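Local coordinates for histidine triad protein (Plasmodium falciparum 3D7, PDB 5CS2), which probably hydrolyses diadenosine triphosphate to AMP and ADP as a dimeric enzyme of the histidine triad family, here crystallised in complex with the natural product cyclomarin A, at residues L57-K62 and V112-I117; K65-L70 and I100-G105. All coordinates share one frame; numbering follows the deposited sequence.

Contact 1: L57-K62 and V112-I117; sequences LLTTLK and VDHVHI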
loop_
_atom_site.group_PDB
_atom_site.type_symbol
_atom_site.label_atom_id
_atom_site.label_comp_id
_atom_site.label_asym_id
_atom_site.label_seq_id
_atom_site.Cartn_x
_atom_site.Cartn_y
_atom_site.Cartn_z
ATOM N N LEU A 57 -12.831 1.190 0.496
ATOM C CA LEU A 57 -11.888 1.787 1.454
ATOM C C LEU A 57 -11.556 0.810 2.548
ATOM O O LEU A 57 -12.446 0.097 3.020
ATOM C CB LEU A 57 -12.528 3.058 2.066
ATOM C CG LEU A 57 -12.947 4.131 1.055
ATOM C CD1 LEU A 57 -13.888 5.135 1.671
ATOM C CD2 LEU A 57 -11.741 4.783 0.404
ATOM N N LEU A 58 -10.290 0.804 2.999
ATOM C CA LEU A 58 -9.862 -0.006 4.142
ATOM C C LEU A 58 -9.304 0.959 5.170
ATOM O O LEU A 58 -8.564 1.867 4.790
ATOM C CB LEU A 58 -8.755 -1.004 3.787
ATOM C CG LEU A 58 -9.007 -1.925 2.584
ATOM C CD1 LEU A 58 -7.930 -2.971 2.513
ATOM C CD2 LEU A 58 -10.323 -2.657 2.680
ATOM N N THR A 59 -9.665 0.790 6.445
ATOM C CA THR A 59 -9.137 1.713 7.448
ATOM C C THR A 59 -8.857 0.975 8.722
ATOM O O THR A 59 -9.297 -0.170 8.885
ATOM C CB THR A 59 -10.067 2.941 7.616
ATOM O OG1 THR A 59 -9.376 3.969 8.349
ATOM C CG2 THR A 59 -11.318 2.621 8.353
ATOM N N THR A 60 -8.153 1.626 9.654
ATOM C CA THR A 60 -7.843 1.028 10.946
ATOM C C THR A 60 -9.022 1.212 11.883
ATOM O O THR A 60 -9.734 2.198 11.760
ATOM C CB THR A 60 -6.595 1.683 11.555
ATOM O OG1 THR A 60 -6.786 3.093 11.457
ATOM C CG2 THR A 60 -5.307 1.270 10.831
ATOM N N LEU A 61 -9.254 0.261 12.800
ATOM C CA LEU A 61 -10.371 0.382 13.742
ATOM C C LEU A 61 -10.073 1.538 14.716
ATOM O O LEU A 61 -10.989 2.269 15.109
ATOM C CB LEU A 61 -10.579 -0.944 14.502
ATOM C CG LEU A 61 -11.283 -2.064 13.724
ATOM C CD1 LEU A 61 -11.003 -3.437 14.337
ATOM C CD2 LEU A 61 -12.780 -1.818 13.592
ATOM N N LYS A 62 -8.780 1.705 15.063
ATOM C CA LYS A 62 -8.293 2.801 15.907
ATOM C C LYS A 62 -7.980 4.009 15.022
ATOM O O LYS A 62 -7.311 3.864 13.995
ATOM C CB LYS A 62 -7.058 2.360 16.718
ATOM C CG LYS A 62 -6.559 3.440 17.680
ATOM C CD LYS A 62 -5.847 2.890 18.915
ATOM C CE LYS A 62 -5.442 3.994 19.878
ATOM N NZ LYS A 62 -6.617 4.701 20.471
ATOM N N VAL A 112 -10.223 13.048 5.121
ATOM C CA VAL A 112 -10.616 12.473 6.399
ATOM C C VAL A 112 -9.319 12.127 7.129
ATOM O O VAL A 112 -8.498 11.371 6.592
ATOM C CB VAL A 112 -11.527 11.223 6.224
ATOM C CG1 VAL A 112 -11.827 10.582 7.567
ATOM C CG2 VAL A 112 -12.823 11.579 5.483
ATOM N N ASP A 113 -9.122 12.674 8.343
ATOM C CA ASP A 113 -7.881 12.525 9.121
ATOM C C ASP A 113 -7.774 11.178 9.791
ATOM O O ASP A 113 -7.660 11.087 10.997
ATOM C CB ASP A 113 -7.725 13.702 10.112
ATOM C CG ASP A 113 -7.723 15.053 9.397
ATOM O OD1 ASP A 113 -7.334 15.100 8.202
ATOM O OD2 ASP A 113 -8.160 16.044 10.005
ATOM N N HIS A 114 -7.713 10.104 8.976
ATOM C CA HIS A 114 -7.694 8.734 9.474
ATOM C C HIS A 114 -7.125 7.925 8.292
ATOM O O HIS A 114 -7.635 8.066 7.184
ATOM C CB HIS A 114 -9.155 8.303 9.781
ATOM C CG HIS A 114 -9.315 6.986 10.478
ATOM N ND1 HIS A 114 -10.455 6.710 11.227
ATOM C CD2 HIS A 114 -8.505 5.897 10.503
ATOM C CE1 HIS A 114 -10.280 5.492 11.721
ATOM N NE2 HIS A 114 -9.139 4.945 11.277
ATOM N N VAL A 115 -6.011 7.224 8.519
ATOM C CA VAL A 115 -5.294 6.410 7.509
ATOM C C VAL A 115 -6.284 5.524 6.795
ATOM O O VAL A 115 -6.996 4.770 7.453
ATOM C CB VAL A 115 -4.211 5.479 8.142
ATOM C CG1 VAL A 115 -3.486 4.672 7.049
ATOM C CG2 VAL A 115 -3.216 6.255 8.966
ATOM N N HIS A 116 -6.300 5.581 5.472
ATOM C CA HIS A 116 -7.152 4.641 4.709
ATOM C C HIS A 116 -6.542 4.275 3.358
ATOM O O HIS A 116 -5.852 5.084 2.731
ATOM C CB HIS A 116 -8.608 5.140 4.568
ATOM C CG HIS A 116 -8.764 6.488 3.946
ATOM N ND1 HIS A 116 -8.443 7.644 4.645
ATOM C CD2 HIS A 116 -9.243 6.830 2.733
ATOM C CE1 HIS A 116 -8.709 8.648 3.827
ATOM N NE2 HIS A 116 -9.206 8.216 2.667
ATOM N N ILE A 117 -6.832 3.048 2.884
ATOM C CA ILE A 117 -6.349 2.623 1.576
ATOM C C ILE A 117 -7.532 2.599 0.627
ATOM O O ILE A 117 -8.591 2.057 0.980
ATOM C CB ILE A 117 -5.757 1.187 1.656
ATOM C CG1 ILE A 117 -4.562 1.074 2.639
ATOM C CG2 ILE A 117 -5.386 0.675 0.233
ATOM C CD1 ILE A 117 -3.972 -0.373 2.898
#

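Contact 2: K65-L70 and I100-G105; sequences KHYNDL and IAIQDG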
loop_
_atom_site.group_PDB
_atom_site.type_symbol
_atom_site.label_atom_id
_atom_site.label_comp_id
_atom_site.label_asym_id
_atom_site.label_seq_id
_atom_site.Cartn_x
_atom_site.Cartn_y
_atom_site.Cartn_z
ATOM N N LYS A 65 -3.973 9.213 12.300
ATOM C CA LYS A 65 -3.971 10.154 11.176
ATOM C C LYS A 65 -3.047 9.783 10.011
ATOM O O LYS A 65 -3.460 9.825 8.846
ATOM C CB LYS A 65 -3.646 11.583 11.663
ATOM C CG LYS A 65 -3.845 12.646 10.587
ATOM C CD LYS A 65 -3.531 14.041 11.099
ATOM C CE LYS A 65 -3.754 15.071 10.028
ATOM N NZ LYS A 65 -3.408 16.432 10.508
ATOM N N HIS A 66 -1.791 9.501 10.337
ATOM C CA HIS A 66 -0.757 9.206 9.360
ATOM C C HIS A 66 -0.388 7.748 9.326
ATOM O O HIS A 66 -0.417 7.074 10.340
ATOM C CB HIS A 66 0.497 10.049 9.644
ATOM C CG HIS A 66 0.390 11.446 9.114
ATOM N ND1 HIS A 66 0.486 11.713 7.748
ATOM C CD2 HIS A 66 0.187 12.606 9.778
ATOM C CE1 HIS A 66 0.312 13.018 7.632
ATOM N NE2 HIS A 66 0.137 13.598 8.829
ATOM N N TYR A 67 0.057 7.285 8.157
ATOM C CA TYR A 67 0.503 5.912 7.967
ATOM C C TYR A 67 1.611 5.539 8.954
ATOM O O TYR A 67 1.649 4.425 9.460
ATOM C CB TYR A 67 0.984 5.750 6.506
ATOM C CG TYR A 67 1.230 4.322 6.074
ATOM C CD1 TYR A 67 0.358 3.299 6.441
ATOM C CD2 TYR A 67 2.298 4.003 5.238
ATOM C CE1 TYR A 67 0.568 1.982 6.021
ATOM C CE2 TYR A 67 2.523 2.691 4.818
ATOM C CZ TYR A 67 1.627 1.694 5.172
ATOM O OH TYR A 67 1.851 0.404 4.757
ATOM N N ASN A 68 2.492 6.498 9.264
ATOM C CA ASN A 68 3.579 6.249 10.206
ATOM C C ASN A 68 3.152 6.227 11.683
ATOM O O ASN A 68 3.977 5.895 12.539
ATOM C CB ASN A 68 4.708 7.202 9.967
ATOM C CG ASN A 68 5.553 6.697 8.821
ATOM O OD1 ASN A 68 6.376 5.793 8.968
ATOM N ND2 ASN A 68 5.303 7.226 7.677
ATOM N N ASP A 69 1.852 6.492 11.970
ATOM C CA ASP A 69 1.290 6.373 13.317
ATOM C C ASP A 69 0.918 4.912 13.573
ATOM O O ASP A 69 0.655 4.560 14.715
ATOM C CB ASP A 69 0.023 7.232 13.477
ATOM C CG ASP A 69 0.284 8.724 13.481
ATOM O OD1 ASP A 69 1.355 9.142 13.989
ATOM O OD2 ASP A 69 -0.581 9.477 12.996
ATOM N N LEU A 70 0.848 4.064 12.508
ATOM C CA LEU A 70 0.457 2.669 12.699
ATOM C C LEU A 70 1.523 1.833 13.354
ATOM O O LEU A 70 2.706 2.011 13.051
ATOM C CB LEU A 70 0.018 1.992 11.375
ATOM C CG LEU A 70 -1.073 2.626 10.490
ATOM C CD1 LEU A 70 -1.708 1.548 9.626
ATOM C CD2 LEU A 70 -2.162 3.297 11.275
ATOM N N ILE A 100 -4.305 1.139 -6.292
ATOM C CA ILE A 100 -4.259 0.994 -4.846
ATOM C C ILE A 100 -3.541 2.219 -4.319
ATOM O O ILE A 100 -2.455 2.530 -4.815
ATOM C CB ILE A 100 -3.573 -0.313 -4.414
ATOM C CG1 ILE A 100 -4.197 -1.572 -5.130
ATOM C CG2 ILE A 100 -3.563 -0.442 -2.884
ATOM C CD1 ILE A 100 -3.252 -2.748 -5.053
ATOM N N ALA A 101 -4.126 2.936 -3.351
ATOM C CA ALA A 101 -3.441 4.165 -2.908
ATOM C C ALA A 101 -3.782 4.617 -1.530
ATOM O O ALA A 101 -4.911 4.420 -1.076
ATOM C CB ALA A 101 -3.712 5.300 -3.866
ATOM N N ILE A 102 -2.795 5.302 -0.886
ATOM C CA ILE A 102 -2.971 5.976 0.407
ATOM C C ILE A 102 -2.661 7.465 0.177
ATOM O O ILE A 102 -1.605 7.779 -0.376
ATOM C CB ILE A 102 -2.076 5.402 1.533
ATOM C CG1 ILE A 102 -2.283 3.876 1.726
ATOM C CG2 ILE A 102 -2.300 6.168 2.864
ATOM C CD1 ILE A 102 -1.361 3.267 2.831
ATOM N N GLN A 103 -3.607 8.373 0.515
ATOM C CA GLN A 103 -3.355 9.817 0.464
ATOM C C GLN A 103 -2.906 10.096 1.895
ATOM O O GLN A 103 -3.733 10.316 2.785
ATOM C CB GLN A 103 -4.641 10.604 0.112
ATOM C CG GLN A 103 -5.231 10.213 -1.223
ATOM C CD GLN A 103 -6.626 10.752 -1.340
ATOM O OE1 GLN A 103 -7.538 10.333 -0.632
ATOM N NE2 GLN A 103 -6.793 11.731 -2.192
ATOM N N ASP A 104 -1.597 9.944 2.150
ATOM C CA ASP A 104 -1.041 10.052 3.490
ATOM C C ASP A 104 -0.757 11.498 3.905
ATOM O O ASP A 104 0.397 11.911 3.966
ATOM C CB ASP A 104 0.195 9.152 3.620
ATOM C CG ASP A 104 0.801 9.067 4.997
ATOM O OD1 ASP A 104 0.051 9.237 5.994
ATOM O OD2 ASP A 104 1.997 8.717 5.092
ATOM N N GLY A 105 -1.808 12.237 4.219
ATOM C CA GLY A 105 -1.660 13.618 4.659
ATOM C C GLY A 105 -2.391 14.613 3.796
ATOM O O GLY A 105 -2.684 14.348 2.627
HETATM O O HOH W 1 -2.694 8.729 6.329
HETATM O O HOH W 2 3.032 8.786 7.493
#

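Contact 1: L57-K62 and V112-I117
His114 reaches from the loop ahead of strand 116-122 to the end of strand 56-60. From CB the ring leaves anti to the backbone N (chi1 -172°). ND1 is hydrogen-bonded to Gly26 N. CG and CD2 pass beneath Thr59 OG1, which sits 3.0 Å from CD2 over one ring face. CE1 approaches Thr60 O. At the tip NE2, its N-H divided between two acceptors close to the ring plane, reaches Thr60 O at 2.9 Å and Thr60 OG1 at 3.0 Å; the bond to the carbonyl is bent (134° at H). Thr60 OG1 itself donates to Lys62 O (2.7 Å), which leaves the oxygen to accept from NE2. Thr59 OG1, anti to its backbone N, donates to Val115 O at 2.7 Å, approaching from above the carbonyl plane. Leu58 and Ile117 form an antiparallel hydrogen-bonded pair, Leu58 N to Ile117 O 2.9 Å and Ile117 N to Leu58 O 2.8 Å, with their side chains against helix 72-93. On the other face of the sheet, Leu57 CD2 lies at the edge of the His116 ring. His116 ND1 donates almost straight (170°) to His114 O at 2.7 Å. With the proton on ND1, NE2 of His116 would be left as the nucleophile, consistent with its predicted role as the AMP-carrying residue of the histidine triad.

Contact 2: K65-L70 and I100-G105
Asp104 OD1 is gripped by three donors. Tyr67 N gives it a nearly straight bond of 2.9 Å (174°), His66 ND1 a longer one of 3.1 Å, and a water, itself bonded to Lys65 O, a third of 2.8 Å. Both protein donors meet OD1 from above the carboxylate plane. OD1 lies close to the plane of the imidazole, at its ND1 edge, while ring and carboxylate planes stand 68° apart. The other oxygen, OD2, accepts a hydrogen bond of 2.6 Å from a second water, which in turn accepts from Asn68 N. With so many donors around it, the carboxylate is probably ionised. The Asp104 side chain, CG anti to its backbone N, extends from the strand toward the 65-70 loop. Beside it CE1 of His66 lies 3.6 Å from Gly105 CA, where a CB would crowd the ring; the positive phi of Gly105 also suits glycine. The loop is itself braced: His66 N donates to Asp69 OD2 at 2.9 Å, across the short 3-10 turn of 67-69. A CH-pi contact supplies the apolar half, Ile102 CD1 standing 4.0 Å from the centroid of the Tyr67 ring and 12° off its normal. Tyr67 OH is hydrogen-bonded to Asn79 of helix 72-93, and the Tyr67 side chain also packs on Ile75 of that helix. Ile102 rests on Ile117 of the neighbouring strand 116-122, and strand 97-104, the edge of the five-stranded sheet within this chain, pairs antiparallel with a strand of the second subunit.

Leaving strand 56-60, the chain runs through the 65-70 loop, helix 72-93 and strand 97-104 before returning along strand 116-122. Contact 2 closes the inner loop, bringing the approach to the helix back against the far end of strand 97-104. Contact 1 closes the outer one, pairing strand 56-60 with 116-122 in the middle of the sheet; the two loops nest and do not cross. Val115 and His116 join them: Val115 CG2 packs 3.2 Å from His66 C, and His116 O lies 3.7 Å from Ile102 CG2. Together they tie strand 116-122 and the loop leading into it to the loop before the helix and to the strand at the subunit interface.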